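PDB 4Q68: uncharacterized protein, which probably acts as an N-acetylmuramoyl-L-alanine amidase of the NlpC/P60 family, cutting the amide bond that joins the peptide of peptidoglycan to its sugar. Local coordinates for residues L8-K13 with L49-T54; I12-V17 with T42-Y47. All coordinates share one frame; numbering follows the deposited sequence. Where two conformers were deposited one is given.

How the contacts relate
From the N terminus the chain runs through helix 2-12, turns at 12-17, and follows a long, mostly irregular connection into helix 41-53. Contact 1 joins the end of the first helix to the end of the second and closes a loop with 35 residues between its segments. Contact 2 pairs the turn just after the first helix with an earlier part of the second, leaving 24 residues between. The smaller loop nests inside the larger one, and their first segments overlap at I12 and K13. With centres about 8 Å apart, they tie the N-terminal helix and its exit turn along helix 41-53, a polar contact at one end and a largely apolar one at the other.

Contact 1 of 2, residues L8-K13 with L49-T54; sequences LSNGIK and LAETLT
N10 reaches from helix 2-12 to helix 41-53 and meets E51 and T52 with different parts of its amide. The amide lies stacked on the E51 carboxylate, the two planes only 13° apart, with N10 CG 3.8 Å from E51 CD. With CG anti to the backbone N (chi1 178°) and the chain extended beyond, E51 carries its carboxylate onto the amide. T52 is met within the amide plane instead: N10 ND2 gives a nearly straight hydrogen bond (170°) to T52 OG1 at 2.9 Å. That hydroxyl is also bonded to V48 O, one turn back in its own helix, so it is held by two partners. The pairing belongs to the N-terminal helical part of an NlpC/P60-type fold, where helix 2-12 packs beside helix 41-53 and the latter also leans on helix 64-75 and strand 230-238. At the outer side K13 was deposited in two conformers; in the one given, K13 NZ donates to N10 OD1 at 2.8 Å and makes a weak salt bridge to E51 OE2 at 3.3 Å. In that conformer the ammonium can bridge these two oxygens, which lie 3.5 Å apart, and probably eases their repulsion. K56 brings a second positive charge close to it. With an alanine here in place of N10 the amide is gone, and T52 OG1 would probably lose this donor, the E51 carboxylate its stacked neighbour and the K13 ammonium one of its acceptors. A water donates to E51 OE1 at 2.7 Å and to N10 O at 2.9 Å, linking the other carboxylate oxygen to the backbone of helix 2-12.

Contact 2 of 2, residues I12-V17 with T42-Y47; sequences IKYLDV and TTLVEY
Y14 sends its side chain from the turn toward helix 41-53, where L44 CD1 nestles against the root of the ring, 3.4 Å from Y14 CG and 3.5 Å from Y14 CB. L44 holds CG anti to its own backbone N, and chi1 171° with chi2 64° brings CD1 to the tyrosine. Farther along the ring, Y14 CZ packs on Y47 CB at 4.0 Å, and Y14 OH makes a van der Waals touch with the same Y47 CB at 3.4 Å; the two tyrosine side chains cross at about a right angle. The side chains of Y14 and Y47 both touch C36. The polar link runs through one water, in the plane of the Y14 ring at its edge: it accepts from Y14 OH at 2.6 Å and donates to Y47 O at 2.9 Å. The Y47 hydroxyl is bonded elsewhere, to the backbone N of N35. Backbone bonds shape the approach, a type I turn from I12 to L15 overlapping a type II turn from Y14 to V17, and D16 and V17 pair with V213 of strand 212-215 by backbone hydrogen bonds. The turn thus packs on helix 41-53, which probably corresponds to the helix that bears the catalytic cysteine at its N-terminal end in papain-like NlpC/P60 enzymes.

Contact 1 of 2, residues L8-K13 with L49-T54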
loop_
_atom_site.group_PDB
_atom_site.type_symbol
_atom_site.label_atom_id
_atom_site.label_comp_id
_atom_site.label_asym_id
_atom_site.label_seq_id
_atom_site.Cartn_x
_atom_site.Cartn_y
_atom_site.Cartn_z
ATOM N N LEU A 8 3.984 -0.479 -14.008
ATOM C CA LEU A 8 2.717 -0.906 -14.592
ATOM C C LEU A 8 2.831 -2.285 -15.246
ATOM O O LEU A 8 1.992 -3.150 -15.016
ATOM C CB LEU A 8 2.228 0.131 -15.598
ATOM C CG LEU A 8 0.966 -0.253 -16.377
ATOM C CD1 LEU A 8 -0.217 -0.523 -15.441
ATOM C CD2 LEU A 8 0.616 0.821 -17.384
ATOM N N SER A 9 3.861 -2.502 -16.057
ATOM C CA SER A 9 3.964 -3.777 -16.733
ATOM C C SER A 9 4.205 -4.900 -15.722
ATOM O O SER A 9 3.658 -5.988 -15.886
ATOM C CB SER A 9 5.004 -3.725 -17.845
ATOM O OG SER A 9 6.281 -3.486 -17.341
ATOM N N ASN A 10 4.970 -4.643 -14.664
ATOM C CA ASN A 10 5.150 -5.670 -13.649
ATOM C C ASN A 10 3.850 -5.939 -12.879
ATOM O O ASN A 10 3.581 -7.084 -12.519
ATOM C CB ASN A 10 6.304 -5.331 -12.710
ATOM C CG ASN A 10 7.644 -5.483 -13.379
ATOM O OD1 ASN A 10 7.777 -6.246 -14.351
ATOM N ND2 ASN A 10 8.650 -4.773 -12.878
ATOM N N GLY A 11 3.029 -4.915 -12.665
ATOM C CA GLY A 11 1.717 -5.135 -12.087
ATOM C C GLY A 11 0.809 -5.961 -12.995
ATOM O O GLY A 11 0.118 -6.865 -12.528
ATOM N N ILE A 12 0.828 -5.674 -14.295
ATOM C CA ILE A 12 0.026 -6.405 -15.281
ATOM C C ILE A 12 0.387 -7.887 -15.294
ATOM O O ILE A 12 -0.469 -8.738 -15.538
ATOM C CB ILE A 12 0.191 -5.778 -16.690
ATOM C CG1 ILE A 12 -0.568 -4.446 -16.773
ATOM C CG2 ILE A 12 -0.259 -6.739 -17.805
ATOM C CD1 ILE A 12 -2.053 -4.540 -16.469
ATOM N N LYS A 13 1.651 -8.216 -15.018
ATOM C CA LYS A 13 2.092 -9.620 -14.908
ATOM C C LYS A 13 1.361 -10.415 -13.851
ATOM O O LYS A 13 1.332 -11.646 -13.910
ATOM C CB LYS A 13 3.582 -9.734 -14.588
ATOM C CG LYS A 13 4.490 -9.305 -15.709
ATOM C CD LYS A 13 5.953 -9.546 -15.386
ATOM C CE LYS A 13 6.862 -8.718 -16.266
ATOM N NZ LYS A 13 8.241 -8.627 -15.713
ATOM N N LEU A 49 6.638 -3.460 -6.530
ATOM C CA LEU A 49 7.656 -2.461 -6.237
ATOM C C LEU A 49 9.019 -3.123 -6.043
ATOM O O LEU A 49 10.030 -2.636 -6.551
ATOM C CB LEU A 49 7.244 -1.656 -5.000
ATOM C CG LEU A 49 8.203 -0.549 -4.552
ATOM C CD1 LEU A 49 8.442 0.506 -5.624
ATOM C CD2 LEU A 49 7.674 0.092 -3.284
ATOM N N ALA A 50 9.066 -4.236 -5.319
ATOM C CA ALA A 50 10.352 -4.937 -5.083
ATOM C C ALA A 50 10.961 -5.391 -6.394
ATOM O O ALA A 50 12.155 -5.232 -6.611
ATOM C CB ALA A 50 10.153 -6.107 -4.155
ATOM N N GLU A 51 10.146 -5.953 -7.276
ATOM C CA GLU A 51 10.646 -6.402 -8.568
ATOM C C GLU A 51 11.147 -5.232 -9.401
ATOM O O GLU A 51 12.222 -5.298 -10.001
ATOM C CB GLU A 51 9.561 -7.149 -9.326
ATOM C CG GLU A 51 9.990 -7.608 -10.716
ATOM C CD GLU A 51 8.942 -8.428 -11.444
ATOM O OE1 GLU A 51 7.817 -8.615 -10.932
ATOM O OE2 GLU A 51 9.266 -8.881 -12.569
ATOM N N THR A 52 10.377 -4.150 -9.427
ATOM C CA THR A 52 10.742 -3.026 -10.270
ATOM C C THR A 52 12.007 -2.310 -9.763
ATOM O O THR A 52 12.807 -1.808 -10.563
ATOM C CB THR A 52 9.567 -2.058 -10.467
ATOM O OG1 THR A 52 8.379 -2.795 -10.782
ATOM C CG2 THR A 52 9.829 -1.121 -11.622
ATOM N N LEU A 53 12.201 -2.281 -8.448
ATOM C CA LEU A 53 13.417 -1.710 -7.864
ATOM C C LEU A 53 14.656 -2.546 -8.105
ATOM O O LEU A 53 15.751 -2.046 -7.933
ATOM C CB LEU A 53 13.243 -1.520 -6.366
ATOM C CG LEU A 53 12.422 -0.323 -5.921
ATOM C CD1 LEU A 53 12.180 -0.422 -4.426
ATOM C CD2 LEU A 53 13.092 1.003 -6.282
ATOM N N THR A 54 14.489 -3.803 -8.497
ATOM C CA THR A 54 15.609 -4.735 -8.641
ATOM C C THR A 54 16.119 -4.680 -10.075
ATOM O O THR A 54 15.403 -5.087 -10.992
ATOM C CB THR A 54 15.169 -6.195 -8.323
ATOM O OG1 THR A 54 14.622 -6.266 -7.004
ATOM C CG2 THR A 54 16.352 -7.145 -8.371
HETATM O O HOH W 1 5.602 -9.105 -12.322
#

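Contact 2 of 2, residues I12-V17 with T42-Y47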
loop_
_atom_site.group_PDB
_atom_site.type_symbol
_atom_site.label_atom_id
_atom_site.label_comp_id
_atom_site.label_asym_id
_atom_site.label_seq_id
_atom_site.Cartn_x
_atom_site.Cartn_y
_atom_site.Cartn_z
ATOM N N ILE A 12 0.828 -5.674 -14.295
ATOM C CA ILE A 12 0.026 -6.405 -15.281
ATOM C C ILE A 12 0.387 -7.887 -15.294
ATOM O O ILE A 12 -0.469 -8.738 -15.538
ATOM C CB ILE A 12 0.191 -5.778 -16.690
ATOM C CG1 ILE A 12 -0.568 -4.446 -16.773
ATOM C CG2 ILE A 12 -0.259 -6.739 -17.805
ATOM C CD1 ILE A 12 -2.053 -4.540 -16.469
ATOM N N LYS A 13 1.651 -8.216 -15.018
ATOM C CA LYS A 13 2.092 -9.620 -14.908
ATOM C C LYS A 13 1.361 -10.415 -13.851
ATOM O O LYS A 13 1.332 -11.646 -13.910
ATOM C CB LYS A 13 3.582 -9.734 -14.588
ATOM C CG LYS A 13 4.490 -9.305 -15.709
ATOM C CD LYS A 13 5.953 -9.546 -15.386
ATOM C CE LYS A 13 6.862 -8.718 -16.266
ATOM N NZ LYS A 13 8.241 -8.627 -15.713
ATOM N N TYR A 14 0.787 -9.724 -12.858
ATOM C CA TYR A 14 0.023 -10.381 -11.791
ATOM C C TYR A 14 -1.461 -10.559 -12.103
ATOM O O TYR A 14 -2.183 -11.117 -11.284
ATOM C CB TYR A 14 0.171 -9.612 -10.468
ATOM C CG TYR A 14 1.467 -9.906 -9.764
ATOM C CD1 TYR A 14 2.638 -9.263 -10.129
ATOM C CD2 TYR A 14 1.539 -10.848 -8.741
ATOM C CE1 TYR A 14 3.842 -9.556 -9.498
ATOM C CE2 TYR A 14 2.731 -11.129 -8.099
ATOM C CZ TYR A 14 3.880 -10.493 -8.483
ATOM O OH TYR A 14 5.061 -10.811 -7.854
ATOM N N LEU A 15 -1.947 -10.121 -13.266
ATOM C CA LEU A 15 -3.360 -10.331 -13.550
ATOM C C LEU A 15 -3.688 -11.808 -13.383
ATOM O O LEU A 15 -2.916 -12.681 -13.794
ATOM C CB LEU A 15 -3.741 -9.847 -14.952
ATOM C CG LEU A 15 -3.714 -8.331 -15.143
ATOM C CD1 LEU A 15 -4.002 -8.000 -16.582
ATOM C CD2 LEU A 15 -4.728 -7.626 -14.250
ATOM N N ASP A 16 -4.844 -12.061 -12.785
ATOM C CA ASP A 16 -5.413 -13.390 -12.563
ATOM C C ASP A 16 -4.795 -14.156 -11.405
ATOM O O ASP A 16 -5.285 -15.232 -11.071
ATOM C CB ASP A 16 -5.446 -14.207 -13.871
ATOM C CG ASP A 16 -6.244 -13.514 -14.947
ATOM O OD1 ASP A 16 -7.357 -13.028 -14.623
ATOM O OD2 ASP A 16 -5.789 -13.449 -16.115
ATOM N N VAL A 17 -3.766 -13.608 -10.754
ATOM C CA VAL A 17 -3.241 -14.242 -9.556
ATOM C C VAL A 17 -4.330 -14.205 -8.477
ATOM O O VAL A 17 -4.950 -13.162 -8.258
ATOM C CB VAL A 17 -1.966 -13.545 -9.069
ATOM C CG1 VAL A 17 -1.553 -14.047 -7.685
ATOM C CG2 VAL A 17 -0.835 -13.780 -10.063
ATOM N N THR A 42 -2.031 -5.266 -0.561
ATOM C CA THR A 42 -0.772 -4.701 -0.128
ATOM C C THR A 42 0.402 -5.571 -0.576
ATOM O O THR A 42 1.398 -5.055 -1.078
ATOM C CB THR A 42 -0.809 -4.445 1.387
ATOM O OG1 THR A 42 -1.859 -3.507 1.663
ATOM C CG2 THR A 42 0.494 -3.860 1.882
ATOM N N THR A 43 0.297 -6.894 -0.411
ATOM C CA THR A 43 1.413 -7.715 -0.853
ATOM C C THR A 43 1.621 -7.596 -2.362
ATOM O O THR A 43 2.758 -7.618 -2.815
ATOM C CB THR A 43 1.374 -9.185 -0.409
ATOM O OG1 THR A 43 0.354 -9.897 -1.108
ATOM C CG2 THR A 43 1.171 -9.335 1.097
ATOM N N LEU A 44 0.550 -7.440 -3.141
ATOM C CA LEU A 44 0.713 -7.235 -4.580
ATOM C C LEU A 44 1.612 -6.029 -4.837
ATOM O O LEU A 44 2.575 -6.092 -5.603
ATOM C CB LEU A 44 -0.631 -7.012 -5.257
ATOM C CG LEU A 44 -0.521 -6.588 -6.722
ATOM C CD1 LEU A 44 0.113 -7.657 -7.592
ATOM C CD2 LEU A 44 -1.895 -6.253 -7.242
ATOM N N VAL A 45 1.270 -4.900 -4.238
ATOM C CA VAL A 45 2.055 -3.689 -4.442
ATOM C C VAL A 45 3.509 -3.887 -3.993
ATOM O O VAL A 45 4.444 -3.455 -4.667
ATOM C CB VAL A 45 1.390 -2.482 -3.750
ATOM C CG1 VAL A 45 2.325 -1.274 -3.728
ATOM C CG2 VAL A 45 0.074 -2.142 -4.446
ATOM N N GLU A 46 3.699 -4.529 -2.849
ATOM C CA GLU A 46 5.050 -4.776 -2.356
ATOM C C GLU A 46 5.862 -5.614 -3.333
ATOM O O GLU A 46 7.021 -5.295 -3.603
ATOM C CB GLU A 46 5.017 -5.442 -0.982
ATOM C CG GLU A 46 4.471 -4.529 0.087
ATOM C CD GLU A 46 4.544 -5.097 1.482
ATOM O OE1 GLU A 46 4.298 -6.323 1.636
ATOM O OE2 GLU A 46 4.856 -4.308 2.417
ATOM N N TYR A 47 5.285 -6.689 -3.863
ATOM C CA TYR A 47 6.030 -7.532 -4.800
ATOM C C TYR A 47 6.337 -6.785 -6.095
ATOM O O TYR A 47 7.424 -6.946 -6.661
ATOM C CB TYR A 47 5.276 -8.822 -5.145
ATOM C CG TYR A 47 4.970 -9.728 -3.963
ATOM C CD1 TYR A 47 5.908 -9.984 -2.974
ATOM C CD2 TYR A 47 3.721 -10.326 -3.848
ATOM C CE1 TYR A 47 5.609 -10.824 -1.904
ATOM C CE2 TYR A 47 3.402 -11.144 -2.782
ATOM C CZ TYR A 47 4.344 -11.392 -1.802
ATOM O OH TYR A 47 4.059 -12.190 -0.707
HETATM O O HOH W 2 7.024 -9.179 -8.469
#